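PDB 3E82: putative oxidoreductase from Klebsiella pneumoniae subsp. pneumoniae MGH 78578, which probably acts as a nucleotide-dependent oxidoreductase, as in other members of the Gfo/Idh/MocA family. Local coordinates for residues Q118-V123 against M304-A309; N6-A11 against A309-I314. All coordinates share one frame; numbering follows the deposited sequence.

In the fold
The two contacts lie side by side, their centres about 7 Å apart, and both use helix 300-310, with Ala309 common to them. Along the chain the order is 6-11, 118-123, 304-309, 309-314, so the inner pair (contact 1) falls within the longer loop of contact 2. Both reach the parallel sheet of the N-terminal Rossmann fold: contact 2 at strand 8-13, contact 1 at strand 121-123, with strands 70-73 and 93-96 between them. Leu120 and Leu310 pack together and join the two patches. A helix from the later, C-terminal part of the chain is thus laid against the N-terminal Rossmann fold, which in this family usually binds the nucleotide.

Contact 1: residues Q118-V123 against M304-A309; sequences QRLLSV and MLIRDA
With chi1 at 179°, Leu120 swings CG opposite its nitrogen and beside its carbonyl carbon, while Ile306 keeps CG1 beside the backbone N and folds CD1 over at chi2 -72°; these torsions bring the two branched ends together at an oblique angle. The strand 121-123 is the last of the parallel Rossmann sheet, and helix 300-310, from the C-terminal part of the chain, lies against it. The two methyls of Leu120 touch different residues: CD2 meets Ile306 CD1 at 4.0 Å, and CD1 rests on Ala309 CB, 3.9 Å away, one helical turn on. Ser122, two residues on and inside strand 121-123, also faces the helix, whereas Leu121, pointing away, packs on helix 104-116. No hydrogen bond crosses between 118-123 and 304-309; the small contact is mainly apolar. Ser122 nevertheless has a polar role: its buried OG bonds to Tyr302 OH, earlier in the same helix, and to Val318 O, which ties the hydroxyl to two parts of the C-terminal chain. Ile306 CD1 fits against this residue, 3.7 Å from Ser122 CB and 3.8 Å from Ser122 OG.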
ATOM      1  N   GLN B 118      40.082 -14.680  -5.858  1.00 24.89           N
ATOM      2  CA  GLN B 118      39.880 -14.301  -7.250  1.00 24.86           C
ATOM      3  C   GLN B 118      38.915 -15.229  -7.976  1.00 24.44           C
ATOM      4  O   GLN B 118      39.177 -15.659  -9.101  1.00 22.65           O
ATOM      5  CB  GLN B 118      41.224 -14.275  -7.998  1.00 27.68           C
ATOM      6  CG  GLN B 118      42.177 -13.190  -7.523  1.00 34.21           C
ATOM      7  CD  GLN B 118      43.571 -13.301  -8.140  1.00 39.46           C
ATOM      8  OE1 GLN B 118      43.744 -13.167  -9.357  1.00 40.75           O
ATOM      9  NE2 GLN B 118      44.573 -13.548  -7.295  1.00 40.52           N
ATOM     10  N   ARG B 119      37.796 -15.537  -7.330  1.00 23.22           N
ATOM     11  CA  ARG B 119      36.786 -16.391  -7.934  1.00 22.02           C
ATOM     12  C   ARG B 119      35.441 -15.663  -7.946  1.00 22.07           C
ATOM     13  O   ARG B 119      35.188 -14.812  -7.094  1.00 22.20           O
ATOM     14  CB  ARG B 119      36.675 -17.704  -7.150  1.00 27.03           C
ATOM     15  CG  ARG B 119      37.839 -18.675  -7.391  1.00 31.71           C
ATOM     16  CD  ARG B 119      37.748 -19.298  -8.770  1.00 38.13           C
ATOM     17  NE  ARG B 119      38.984 -19.958  -9.172  1.00 45.19           N
ATOM     18  CZ  ARG B 119      39.226 -20.381 -10.412  1.00 48.73           C
ATOM     19  NH1 ARG B 119      38.308 -20.217 -11.363  1.00 48.96           N
ATOM     20  NH2 ARG B 119      40.397 -20.939 -10.716  1.00 51.25           N
ATOM     21  N   LEU B 120      34.589 -15.983  -8.917  1.00 19.87           N
ATOM     22  CA  LEU B 120      33.269 -15.367  -8.991  1.00 20.43           C
ATOM     23  C   LEU B 120      32.338 -15.974  -7.949  1.00 20.04           C
ATOM     24  O   LEU B 120      32.275 -17.196  -7.786  1.00 19.26           O
ATOM     25  CB  LEU B 120      32.634 -15.559 -10.377  1.00 20.36           C
ATOM     26  CG  LEU B 120      31.215 -14.967 -10.563  1.00 22.39           C
ATOM     27  CD1 LEU B 120      31.016 -14.551 -12.013  1.00 20.95           C
ATOM     28  CD2 LEU B 120      30.137 -15.983 -10.134  1.00 20.63           C
ATOM     29  N   LEU B 121      31.623 -15.107  -7.246  1.00 17.93           N
ATOM     30  CA  LEU B 121      30.643 -15.530  -6.244  1.00 16.99           C
ATOM     31  C   LEU B 121      29.365 -14.792  -6.598  1.00 17.70           C
ATOM     32  O   LEU B 121      29.398 -13.588  -6.844  1.00 18.06           O
ATOM     33  CB  LEU B 121      31.077 -15.120  -4.835  1.00 13.97           C
ATOM     34  CG  LEU B 121      30.009 -15.216  -3.730  1.00 15.18           C
ATOM     35  CD1 LEU B 121      29.529 -16.641  -3.561  1.00 14.51           C
ATOM     36  CD2 LEU B 121      30.591 -14.699  -2.429  1.00 17.89           C
ATOM     37  N   SER B 122      28.247 -15.504  -6.634  1.00 17.44           N
ATOM     38  CA  SER B 122      26.973 -14.864  -6.955  1.00 17.63           C
ATOM     39  C   SER B 122      25.842 -15.505  -6.157  1.00 18.04           C
ATOM     40  O   SER B 122      26.034 -16.546  -5.531  1.00 18.45           O
ATOM     41  CB  SER B 122      26.699 -14.980  -8.457  1.00 17.38           C
ATOM     42  OG  SER B 122      25.577 -14.200  -8.822  1.00 18.00           O
ATOM     43  N   VAL B 123      24.674 -14.869  -6.165  1.00 17.88           N
ATOM     44  CA  VAL B 123      23.513 -15.380  -5.449  1.00 15.91           C
ATOM     45  C   VAL B 123      22.381 -15.479  -6.470  1.00 16.94           C
ATOM     46  O   VAL B 123      22.251 -14.617  -7.338  1.00 17.27           O
ATOM     47  CB  VAL B 123      23.109 -14.436  -4.289  1.00 16.10           C
ATOM     48  CG1 VAL B 123      21.883 -14.989  -3.569  1.00 16.67           C
ATOM     49  CG2 VAL B 123      24.277 -14.281  -3.318  1.00 16.57           C
HETATM   50  N   MSE B 304      23.132 -17.733 -18.362  1.00 21.06           N
HETATM   51  CA  MSE B 304      23.801 -17.338 -19.597  1.00 22.51           C
HETATM   52  C   MSE B 304      24.781 -16.213 -19.277  1.00 21.37           C
HETATM   53  O   MSE B 304      25.897 -16.176 -19.798  1.00 19.45           O
HETATM   54  CB  MSE B 304      22.777 -16.872 -20.627  1.00 25.95           C
HETATM   55  CG  MSE B 304      21.719 -17.908 -20.922  1.00 35.09           C
HETATM   56 SE   MSE B 304      20.463 -17.336 -22.271  1.00 47.75          SE
HETATM   57  CE  MSE B 304      18.890 -17.018 -21.222  1.00 47.01           C
ATOM     58  N   LEU B 305      24.364 -15.307 -18.397  1.00 20.08           N
ATOM     59  CA  LEU B 305      25.216 -14.187 -18.008  1.00 19.85           C
ATOM     60  C   LEU B 305      26.347 -14.631 -17.074  1.00 19.51           C
ATOM     61  O   LEU B 305      27.473 -14.140 -17.174  1.00 17.48           O
ATOM     62  CB  LEU B 305      24.368 -13.084 -17.368  1.00 19.79           C
ATOM     63  CG  LEU B 305      23.361 -12.414 -18.320  1.00 20.50           C
ATOM     64  CD1 LEU B 305      22.475 -11.448 -17.546  1.00 21.99           C
ATOM     65  CD2 LEU B 305      24.113 -11.667 -19.430  1.00 21.31           C
ATOM     66  N   ILE B 306      26.057 -15.566 -16.171  1.00 20.48           N
ATOM     67  CA  ILE B 306      27.091 -16.069 -15.269  1.00 19.89           C
ATOM     68  C   ILE B 306      28.134 -16.761 -16.153  1.00 20.04           C
ATOM     69  O   ILE B 306      29.343 -16.661 -15.921  1.00 20.49           O
ATOM     70  CB  ILE B 306      26.513 -17.094 -14.263  1.00 20.38           C
ATOM     71  CG1 ILE B 306      25.776 -16.369 -13.119  1.00 20.16           C
ATOM     72  CG2 ILE B 306      27.625 -18.012 -13.770  1.00 17.85           C
ATOM     73  CD1 ILE B 306      26.676 -15.642 -12.121  1.00 20.57           C
ATOM     74  N   ARG B 307      27.644 -17.473 -17.164  1.00 20.43           N
ATOM     75  CA  ARG B 307      28.503 -18.171 -18.119  1.00 23.31           C
ATOM     76  C   ARG B 307      29.416 -17.142 -18.777  1.00 23.72           C
ATOM     77  O   ARG B 307      30.640 -17.262 -18.747  1.00 23.72           O
ATOM     78  CB  ARG B 307      27.652 -18.849 -19.201  1.00 22.55           C
ATOM     79  CG  ARG B 307      28.450 -19.567 -20.286  1.00 25.21           C
ATOM     80  CD  ARG B 307      27.555 -19.913 -21.479  1.00 26.09           C
ATOM     81  NE  ARG B 307      26.943 -18.696 -22.009  1.00 26.59           N
ATOM     82  CZ  ARG B 307      25.947 -18.664 -22.887  1.00 27.33           C
ATOM     83  NH1 ARG B 307      25.428 -19.790 -23.361  1.00 25.60           N
ATOM     84  NH2 ARG B 307      25.461 -17.491 -23.282  1.00 26.75           N
ATOM     85  N   ASP B 308      28.803 -16.120 -19.362  1.00 23.38           N
ATOM     86  CA  ASP B 308      29.563 -15.082 -20.038  1.00 23.49           C
ATOM     87  C   ASP B 308      30.552 -14.398 -19.107  1.00 23.04           C
ATOM     88  O   ASP B 308      31.674 -14.070 -19.511  1.00 20.69           O
ATOM     89  CB  ASP B 308      28.615 -14.057 -20.659  1.00 24.89           C
ATOM     90  CG  ASP B 308      27.747 -14.662 -21.745  1.00 27.00           C
ATOM     91  OD1 ASP B 308      28.163 -15.694 -22.308  1.00 26.65           O
ATOM     92  OD2 ASP B 308      26.660 -14.111 -22.037  1.00 27.78           O
ATOM     93  N   ALA B 309      30.143 -14.194 -17.858  1.00 20.97           N
ATOM     94  CA  ALA B 309      31.014 -13.559 -16.884  1.00 22.14           C
ATOM     95  C   ALA B 309      32.217 -14.464 -16.598  1.00 24.20           C
ATOM     96  O   ALA B 309      33.343 -13.984 -16.469  1.00 23.90           O
ATOM     97  CB  ALA B 309      30.246 -13.268 -15.601  1.00 20.39           C
TER

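Contact 2: residues N6-A11 against A309-I314; sequences NTINIA and ALKGQI
Ile8 is the residue of 6-11 that meets Leu310 and Lys311, and the chain enters it from Thr7. Thr7 OG1 donates to Asn9 OD1 at 2.8 Å, approaching 31° out of the carbonyl plane, and is also bonded to Ser4 OG. Ile8 then points at the end of helix 300-310. Its CG1 lies beside the backbone N (chi1 -68°) and chi2 is extended, which sends CD1 out to the helix, while CG2, the other branch, lies beside the carbonyl carbon. Ile8 CD1 touches Leu310 twice, at CD1 and at CB, each 3.7 Å away. Ile8 CG2 closes on Leu310 CD1 from 3.8 Å, so that one leucine methyl sits against both isoleucine branches. At the margin Ile8 CD1 comes within 4.4 Å of Lys311 CG, the aliphatic base of an exposed side chain. Strand 8-13 is an inner strand of the Rossmann sheet, flanked by 33-39 and 70-73, and Leu310 continues the apolar patch onto Leu70 of the latter and onto Leu120. Asn9 comes next. Its OD1 takes a second bond from Asn34 ND2 and its ND2 reaches Ser4 O, so both ends of the amide are held and its rotation is fixed. Ile10 continues the strand and packs on Leu33, Leu70 and Val72. Across from the strand, the helix stops in a Schellman motif just after the residues that touch Ile8: Gly312, at a positive phi of 78°, bonds back through its N to Ala309 O at 3.0 Å. The next residue adds a probable second bond, from Gln313 N to Asp308 O.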
ATOM      1  N   ASN B   6      36.178 -27.878 -22.767  1.00 29.53           N
ATOM      2  CA  ASN B   6      35.771 -26.553 -23.228  1.00 29.84           C
ATOM      3  C   ASN B   6      34.489 -26.017 -22.596  1.00 28.96           C
ATOM      4  O   ASN B   6      33.998 -24.949 -22.975  1.00 26.97           O
ATOM      5  CB  ASN B   6      35.635 -26.562 -24.757  1.00 30.26           C
ATOM      6  CG  ASN B   6      34.539 -27.485 -25.240  1.00 31.33           C
ATOM      7  OD1 ASN B   6      34.201 -28.465 -24.577  1.00 30.91           O
ATOM      8  ND2 ASN B   6      33.989 -27.188 -26.412  1.00 32.22           N
ATOM      9  N   THR B   7      33.948 -26.755 -21.632  1.00 28.71           N
ATOM     10  CA  THR B   7      32.727 -26.330 -20.958  1.00 27.15           C
ATOM     11  C   THR B   7      32.987 -25.939 -19.511  1.00 26.35           C
ATOM     12  O   THR B   7      34.042 -26.244 -18.940  1.00 26.69           O
ATOM     13  CB  THR B   7      31.663 -27.448 -20.950  1.00 28.53           C
ATOM     14  OG1 THR B   7      32.251 -28.657 -20.453  1.00 30.25           O
ATOM     15  CG2 THR B   7      31.115 -27.688 -22.340  1.00 28.57           C
ATOM     16  N   ILE B   8      32.017 -25.247 -18.925  1.00 23.95           N
ATOM     17  CA  ILE B   8      32.103 -24.845 -17.532  1.00 23.51           C
ATOM     18  C   ILE B   8      31.438 -26.010 -16.800  1.00 24.30           C
ATOM     19  O   ILE B   8      30.211 -26.168 -16.826  1.00 22.71           O
ATOM     20  CB  ILE B   8      31.344 -23.513 -17.287  1.00 22.71           C
ATOM     21  CG1 ILE B   8      32.086 -22.375 -17.991  1.00 22.18           C
ATOM     22  CG2 ILE B   8      31.251 -23.218 -15.804  1.00 20.43           C
ATOM     23  CD1 ILE B   8      31.370 -21.034 -17.938  1.00 25.23           C
ATOM     24  N   ASN B   9      32.260 -26.844 -16.173  1.00 23.23           N
ATOM     25  CA  ASN B   9      31.748 -28.017 -15.475  1.00 22.78           C
ATOM     26  C   ASN B   9      31.227 -27.702 -14.077  1.00 21.43           C
ATOM     27  O   ASN B   9      31.949 -27.217 -13.201  1.00 20.95           O
ATOM     28  CB  ASN B   9      32.823 -29.102 -15.483  1.00 20.76           C
ATOM     29  CG  ASN B   9      33.279 -29.426 -16.906  1.00 25.07           C
ATOM     30  OD1 ASN B   9      32.449 -29.590 -17.810  1.00 24.42           O
ATOM     31  ND2 ASN B   9      34.593 -29.505 -17.115  1.00 22.71           N
ATOM     32  N   ILE B  10      29.946 -27.999 -13.894  1.00 21.93           N
ATOM     33  CA  ILE B  10      29.233 -27.708 -12.661  1.00 21.00           C
ATOM     34  C   ILE B  10      28.882 -28.894 -11.762  1.00 20.85           C
ATOM     35  O   ILE B  10      28.580 -29.989 -12.226  1.00 21.24           O
ATOM     36  CB  ILE B  10      27.899 -26.995 -12.994  1.00 20.90           C
ATOM     37  CG1 ILE B  10      28.165 -25.716 -13.796  1.00 20.37           C
ATOM     38  CG2 ILE B  10      27.127 -26.702 -11.723  1.00 19.13           C
ATOM     39  CD1 ILE B  10      26.914 -25.152 -14.467  1.00 21.43           C
ATOM     40  N   ALA B  11      28.927 -28.640 -10.461  1.00 20.85           N
ATOM     41  CA  ALA B  11      28.519 -29.617  -9.467  1.00 20.56           C
ATOM     42  C   ALA B  11      27.331 -28.938  -8.792  1.00 19.21           C
ATOM     43  O   ALA B  11      27.472 -27.848  -8.229  1.00 20.24           O
ATOM     44  CB  ALA B  11      29.621 -29.859  -8.452  1.00 19.18           C
ATOM     45  N   ALA B 309      30.143 -14.194 -17.858  1.00 20.97           N
ATOM     46  CA  ALA B 309      31.014 -13.559 -16.884  1.00 22.14           C
ATOM     47  C   ALA B 309      32.217 -14.464 -16.598  1.00 24.20           C
ATOM     48  O   ALA B 309      33.343 -13.984 -16.469  1.00 23.90           O
ATOM     49  CB  ALA B 309      30.246 -13.268 -15.601  1.00 20.39           C
ATOM     50  N   LEU B 310      31.980 -15.770 -16.502  1.00 24.80           N
ATOM     51  CA  LEU B 310      33.068 -16.716 -16.240  1.00 24.26           C
ATOM     52  C   LEU B 310      34.037 -16.774 -17.414  1.00 24.71           C
ATOM     53  O   LEU B 310      35.234 -17.003 -17.234  1.00 23.52           O
ATOM     54  CB  LEU B 310      32.513 -18.118 -15.970  1.00 23.55           C
ATOM     55  CG  LEU B 310      31.741 -18.267 -14.658  1.00 25.04           C
ATOM     56  CD1 LEU B 310      31.251 -19.702 -14.499  1.00 26.16           C
ATOM     57  CD2 LEU B 310      32.642 -17.873 -13.498  1.00 23.54           C
ATOM     58  N   LYS B 311      33.512 -16.584 -18.620  1.00 25.29           N
ATOM     59  CA  LYS B 311      34.346 -16.609 -19.817  1.00 26.65           C
ATOM     60  C   LYS B 311      35.071 -15.277 -19.996  1.00 27.18           C
ATOM     61  O   LYS B 311      35.786 -15.075 -20.976  1.00 28.32           O
ATOM     62  CB  LYS B 311      33.493 -16.933 -21.043  1.00 26.83           C
ATOM     63  CG  LYS B 311      33.001 -18.378 -21.063  1.00 29.55           C
ATOM     64  CD  LYS B 311      31.969 -18.631 -22.154  1.00 33.20           C
ATOM     65  CE  LYS B 311      32.545 -18.424 -23.543  1.00 37.22           C
ATOM     66  NZ  LYS B 311      31.486 -18.587 -24.590  1.00 41.04           N
ATOM     67  N   GLY B 312      34.887 -14.382 -19.027  1.00 27.98           N
ATOM     68  CA  GLY B 312      35.528 -13.079 -19.061  1.00 29.40           C
ATOM     69  C   GLY B 312      34.898 -12.046 -19.985  1.00 29.67           C
ATOM     70  O   GLY B 312      35.424 -10.946 -20.122  1.00 32.66           O
ATOM     71  N   GLN B 313      33.779 -12.386 -20.614  1.00 29.07           N
ATOM     72  CA  GLN B 313      33.106 -11.477 -21.538  1.00 28.44           C
ATOM     73  C   GLN B 313      32.450 -10.258 -20.894  1.00 27.90           C
ATOM     74  O   GLN B 313      32.367  -9.193 -21.514  1.00 26.05           O
ATOM     75  CB  GLN B 313      32.037 -12.228 -22.328  1.00 30.51           C
ATOM     76  CG  GLN B 313      32.552 -13.342 -23.222  1.00 33.17           C
ATOM     77  CD  GLN B 313      31.422 -14.065 -23.935  1.00 35.55           C
ATOM     78  OE1 GLN B 313      30.283 -13.592 -23.951  1.00 37.81           O
ATOM     79  NE2 GLN B 313      31.732 -15.209 -24.537  1.00 37.68           N
ATOM     80  N   ILE B 314      31.965 -10.421 -19.666  1.00 25.74           N
ATOM     81  CA  ILE B 314      31.289  -9.344 -18.950  1.00 25.43           C
ATOM     82  C   ILE B 314      31.472  -9.479 -17.441  1.00 24.85           C
ATOM     83  O   ILE B 314      32.064 -10.434 -16.955  1.00 24.09           O
ATOM     84  CB  ILE B 314      29.776  -9.371 -19.215  1.00 25.50           C
ATOM     85  CG1 ILE B 314      29.197 -10.701 -18.715  1.00 25.22           C
ATOM     86  CG2 ILE B 314      29.498  -9.193 -20.700  1.00 27.80           C
ATOM     87  CD1 ILE B 314      27.691 -10.797 -18.816  1.00 27.24           C
TER